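Local coordinates for magnesium and cobalt efflux protein CorC (PDB 3OI8), which probably takes part in magnesium and cobalt transport, and is represented here by its N-terminal region and an adenosine-binding pair of CBS domains, at the interface of chains A and B. Sequence-based numbering; all coordinates share one arbitrary frame. Chains: chain A/B, Uncharacterized protein.

Contact 1: the interface of chains A and B. Residues chain A 70-72, 90; chain B 91.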
ATOM      1  N   ALA A  70      -4.479   9.406 -12.690  1.00 41.57           N
ATOM      2  CA  ALA A  70      -4.827   8.141 -12.051  1.00 44.29           C
ATOM      3  C   ALA A  70      -4.160   7.912 -10.688  1.00 46.86           C
ATOM      4  O   ALA A  70      -4.177   6.789 -10.177  1.00 54.04           O
ATOM      5  CB  ALA A  70      -4.539   6.970 -12.992  1.00 38.11           C
ATOM      6  N   HIS A  71      -3.573   8.953 -10.100  1.00 39.46           N
ATOM      7  CA  HIS A  71      -2.989   8.810  -8.759  1.00 37.77           C
ATOM      8  C   HIS A  71      -4.094   8.789  -7.718  1.00 27.50           C
ATOM      9  O   HIS A  71      -5.222   9.236  -7.975  1.00 27.67           O
ATOM     10  CB  HIS A  71      -2.018   9.953  -8.412  1.00 41.82           C
ATOM     11  CG  HIS A  71      -0.901  10.137  -9.390  1.00 47.95           C
ATOM     12  ND1 HIS A  71      -0.044   9.118  -9.748  1.00 54.16           N
ATOM     13  CD2 HIS A  71      -0.480  11.237 -10.063  1.00 45.79           C
ATOM     14  CE1 HIS A  71       0.842   9.577 -10.615  1.00 55.33           C
ATOM     15  NE2 HIS A  71       0.598  10.859 -10.823  1.00 48.90           N
ATOM     16  N   SER A  72      -3.764   8.309  -6.525  1.00 22.16           N
ATOM     17  CA  SER A  72      -4.729   8.281  -5.431  1.00 20.75           C
ATOM     18  C   SER A  72      -4.633   9.485  -4.504  1.00 26.71           C
ATOM     19  O   SER A  72      -5.634   9.884  -3.901  1.00 27.43           O
ATOM     20  CB  SER A  72      -4.573   6.989  -4.613  1.00 30.82           C
ATOM     21  OG  SER A  72      -4.890   5.855  -5.405  1.00 41.43           O
ATOM     22  N   ALA A  90      -7.913  11.222  -3.601  1.00 18.13           N
ATOM     23  CA  ALA A  90      -8.870  11.196  -4.703  1.00 23.26           C
ATOM     24  C   ALA A  90     -10.281  10.784  -4.250  1.00 32.35           C
ATOM     25  O   ALA A  90     -11.285  11.362  -4.672  1.00 26.98           O
ATOM     26  CB  ALA A  90      -8.376  10.240  -5.799  1.00 24.99           C
TER
ATOM     27  N   LYS B  91     -11.576   5.014  -6.344  1.00 22.75           N
ATOM     28  CA  LYS B  91     -11.316   6.203  -7.132  1.00 29.87           C
ATOM     29  C   LYS B  91     -11.895   6.103  -8.540  1.00 31.38           C
ATOM     30  O   LYS B  91     -12.095   7.118  -9.190  1.00 26.36           O
ATOM     31  CB  LYS B  91      -9.824   6.548  -7.170  1.00 30.28           C
ATOM     32  CG  LYS B  91      -8.980   5.641  -8.011  1.00 32.04           C
ATOM     33  CD  LYS B  91      -7.534   6.157  -8.023  1.00 49.47           C
ATOM     34  CE  LYS B  91      -6.605   5.176  -8.717  1.00 56.14           C
ATOM     35  NZ  LYS B  91      -6.649   3.841  -8.053  1.00 63.27           N
TER
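The loop that follows helix 59-69 of chain A, together with the first residue of its 3-10 helix 90-96, meets the first turn of the same 3-10 helix in chain B. B:Lys91 is the side chain that reaches over. The aliphatic run lies along the loop from A:Ala70 to A:Ser72, and B:Lys91 as a whole has 67 Å² hidden by chain A. At its root, the beta-carbon CB touches the methyl CB of A:Ala90 at 4.2 Å, a loose apolar contact beside the start of the partner helix. Further out, the methylene CD passes 3.7 Å from the hydroxyl OG of A:Ser72 and 3.9 Å from the backbone O of A:His71. CG stands between the backbone N and the carbonyl carbon of its own residue (chi1 73°), and the chain then runs extended as far as CE. A bend at chi4 (-58°) turns the amine away from that line. OG of A:Ser72 faces the outer methylenes of the lysine. A:His71 joins through its backbone, while its imidazole points back into chain A, where this residue takes part in adenosine binding; the lysine thus packs on the outer side of a ligand-binding loop. NZ of B:Lys91 lies 3.8 Å from OG of A:Ser72, too long for a hydrogen bond between them, whereas its CE methylene sits 3.3 Å from the backbone O of A:Ala70.

Contact 2: the interface of chains A and B. Residues chain A 12, 21, 29; chain B 8, 12, 32-33.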
ATOM      1  N   LEU A  12      23.325 -15.895   5.785  1.00 40.50           N
ATOM      2  CA  LEU A  12      22.003 -16.268   5.298  1.00 43.06           C
ATOM      3  C   LEU A  12      22.050 -17.211   4.093  1.00 44.67           C
ATOM      4  O   LEU A  12      21.259 -18.156   4.014  1.00 42.39           O
ATOM      5  CB  LEU A  12      21.194 -15.025   4.965  1.00 29.45           C
ATOM      6  CG  LEU A  12      20.912 -14.130   6.177  1.00 38.27           C
ATOM      7  CD1 LEU A  12      20.383 -12.786   5.723  1.00 39.09           C
ATOM      8  CD2 LEU A  12      19.971 -14.796   7.176  1.00 33.75           C
ATOM      9  N   PHE A  21      15.872 -22.486   5.410  1.00 43.39           N
ATOM     10  CA  PHE A  21      14.692 -21.876   4.784  1.00 40.02           C
ATOM     11  C   PHE A  21      14.900 -21.906   3.270  1.00 43.57           C
ATOM     12  O   PHE A  21      15.996 -22.206   2.807  1.00 43.40           O
ATOM     13  CB  PHE A  21      14.440 -20.450   5.301  1.00 39.29           C
ATOM     14  CG  PHE A  21      15.673 -19.573   5.323  1.00 39.43           C
ATOM     15  CD1 PHE A  21      16.310 -19.266   6.522  1.00 41.20           C
ATOM     16  CD2 PHE A  21      16.191 -19.051   4.151  1.00 42.56           C
ATOM     17  CE1 PHE A  21      17.460 -18.449   6.550  1.00 32.68           C
ATOM     18  CE2 PHE A  21      17.337 -18.237   4.172  1.00 43.31           C
ATOM     19  CZ  PHE A  21      17.962 -17.943   5.379  1.00 31.53           C
ATOM     20  N   LEU A  29      14.728 -12.012   2.624  1.00 38.07           N
ATOM     21  CA  LEU A  29      15.687 -11.526   3.618  1.00 29.12           C
ATOM     22  C   LEU A  29      16.724 -10.595   3.010  1.00 34.19           C
ATOM     23  O   LEU A  29      17.049  -9.565   3.604  1.00 31.83           O
ATOM     24  CB  LEU A  29      16.386 -12.688   4.352  1.00 26.04           C
ATOM     25  CG  LEU A  29      15.516 -13.538   5.280  1.00 33.94           C
ATOM     26  CD1 LEU A  29      16.316 -14.715   5.843  1.00 35.48           C
ATOM     27  CD2 LEU A  29      14.955 -12.711   6.412  1.00 33.91           C
TER
ATOM     28  N   VAL B   8      20.287 -18.617  13.496  1.00 58.66           N
ATOM     29  CA  VAL B   8      20.302 -17.561  12.496  1.00 51.51           C
ATOM     30  C   VAL B   8      19.884 -16.257  13.155  1.00 50.31           C
ATOM     31  O   VAL B   8      20.520 -15.226  12.948  1.00 51.23           O
ATOM     32  CB  VAL B   8      19.381 -17.894  11.312  1.00 51.47           C
ATOM     33  CG1 VAL B   8      19.087 -16.642  10.480  1.00 34.93           C
ATOM     34  CG2 VAL B   8      20.005 -18.992  10.454  1.00 49.20           C
ATOM     35  N   LEU B  12      21.896 -12.529  13.703  1.00 41.66           N
ATOM     36  CA  LEU B  12      21.303 -11.310  13.167  1.00 40.37           C
ATOM     37  C   LEU B  12      21.313 -10.204  14.215  1.00 50.09           C
ATOM     38  O   LEU B  12      21.575  -9.045  13.898  1.00 49.58           O
ATOM     39  CB  LEU B  12      19.887 -11.580  12.699  1.00 30.66           C
ATOM     40  CG  LEU B  12      19.783 -12.321  11.367  1.00 36.66           C
ATOM     41  CD1 LEU B  12      18.330 -12.414  10.933  1.00 33.89           C
ATOM     42  CD2 LEU B  12      20.630 -11.636  10.296  1.00 36.57           C
ATOM     43  N   VAL B  32      10.185 -11.663   9.101  1.00 53.31           N
ATOM     44  CA  VAL B  32      10.257 -12.476   7.884  1.00 50.53           C
ATOM     45  C   VAL B  32      10.634 -13.926   8.179  1.00 55.14           C
ATOM     46  O   VAL B  32      10.277 -14.832   7.424  1.00 57.95           O
ATOM     47  CB  VAL B  32      11.274 -11.933   6.879  1.00 48.44           C
ATOM     48  CG1 VAL B  32      11.361 -12.857   5.685  1.00 48.08           C
ATOM     49  CG2 VAL B  32      10.906 -10.534   6.441  1.00 54.72           C
ATOM     50  N   LEU B  33      11.368 -14.135   9.271  1.00 56.22           N
ATOM     51  CA  LEU B  33      11.748 -15.479   9.703  1.00 59.12           C
ATOM     52  C   LEU B  33      10.640 -16.130  10.531  1.00 78.45           C
ATOM     53  O   LEU B  33       9.947 -17.028  10.048  1.00 85.45           O
ATOM     54  CB  LEU B  33      13.045 -15.444  10.512  1.00 50.29           C
ATOM     55  CG  LEU B  33      14.354 -15.289   9.737  1.00 46.52           C
ATOM     56  CD1 LEU B  33      15.528 -15.146  10.692  1.00 50.16           C
ATOM     57  CD2 LEU B  33      14.559 -16.466   8.792  1.00 48.02           C
TER
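A:Leu29 and B:Val32, on the second helix of each N-terminal hairpin (23-35 in A, 23-34 in B), meet methyl to methyl, CD2 of the leucine lying 3.7 Å from CG1 of the valine. The two side chains lie antiparallel, alongside one another. The other methyl of A:Leu29, CD1, is 3.9 Å from CD2 of B:Leu33, whose side chain runs at about a right angle to it. That same CD2 also lies above the plane of the A:Phe21 ring, displaced beyond its CD1/CE1 side, 4.0 Å from CD1, so one leucine branch is shared between an aliphatic and an aromatic neighbour. On the first helices (5-17 in A, 3-17 in B), A:Leu12 brings CD2 to within 3.9 Å of CG1 of B:Val8, again nearly perpendicular. B:Leu12 sits a step farther out, its CD2 4.5 Å from CD2 of A:Leu12. The loop between the two helices of chain A carries A:Phe21, and a chi1 of 47° puts the CD1/CE1 side of the ring next to B:Leu33, the two at an oblique angle. Helix 23-34 positions B:Val32, whose CG1 is anti to its backbone N (chi1 177°), which presents that methyl to A:Leu29. The residues of the patch together have 145 Å² hidden by the partner chain; they pack the helical hairpins of both chains into a shared hydrophobic core, which probably helps to hold the two copies together.

Contact 1 and contact 2 lie about 37 Å apart, measured between the centres of their C-alpha atoms, and share no residue or secondary-structure element. Contact 1 belongs to the CBS part of the chains, and contact 2 to the N-terminal helices. A two-fold axis repeats both contacts with A and B in swapped roles. The same two copies are therefore joined at widely separated places, which probably limits rocking of one chain against the other. CBS-pair modules often dimerise, and this dimer may be biological, although the structure alone does not show it.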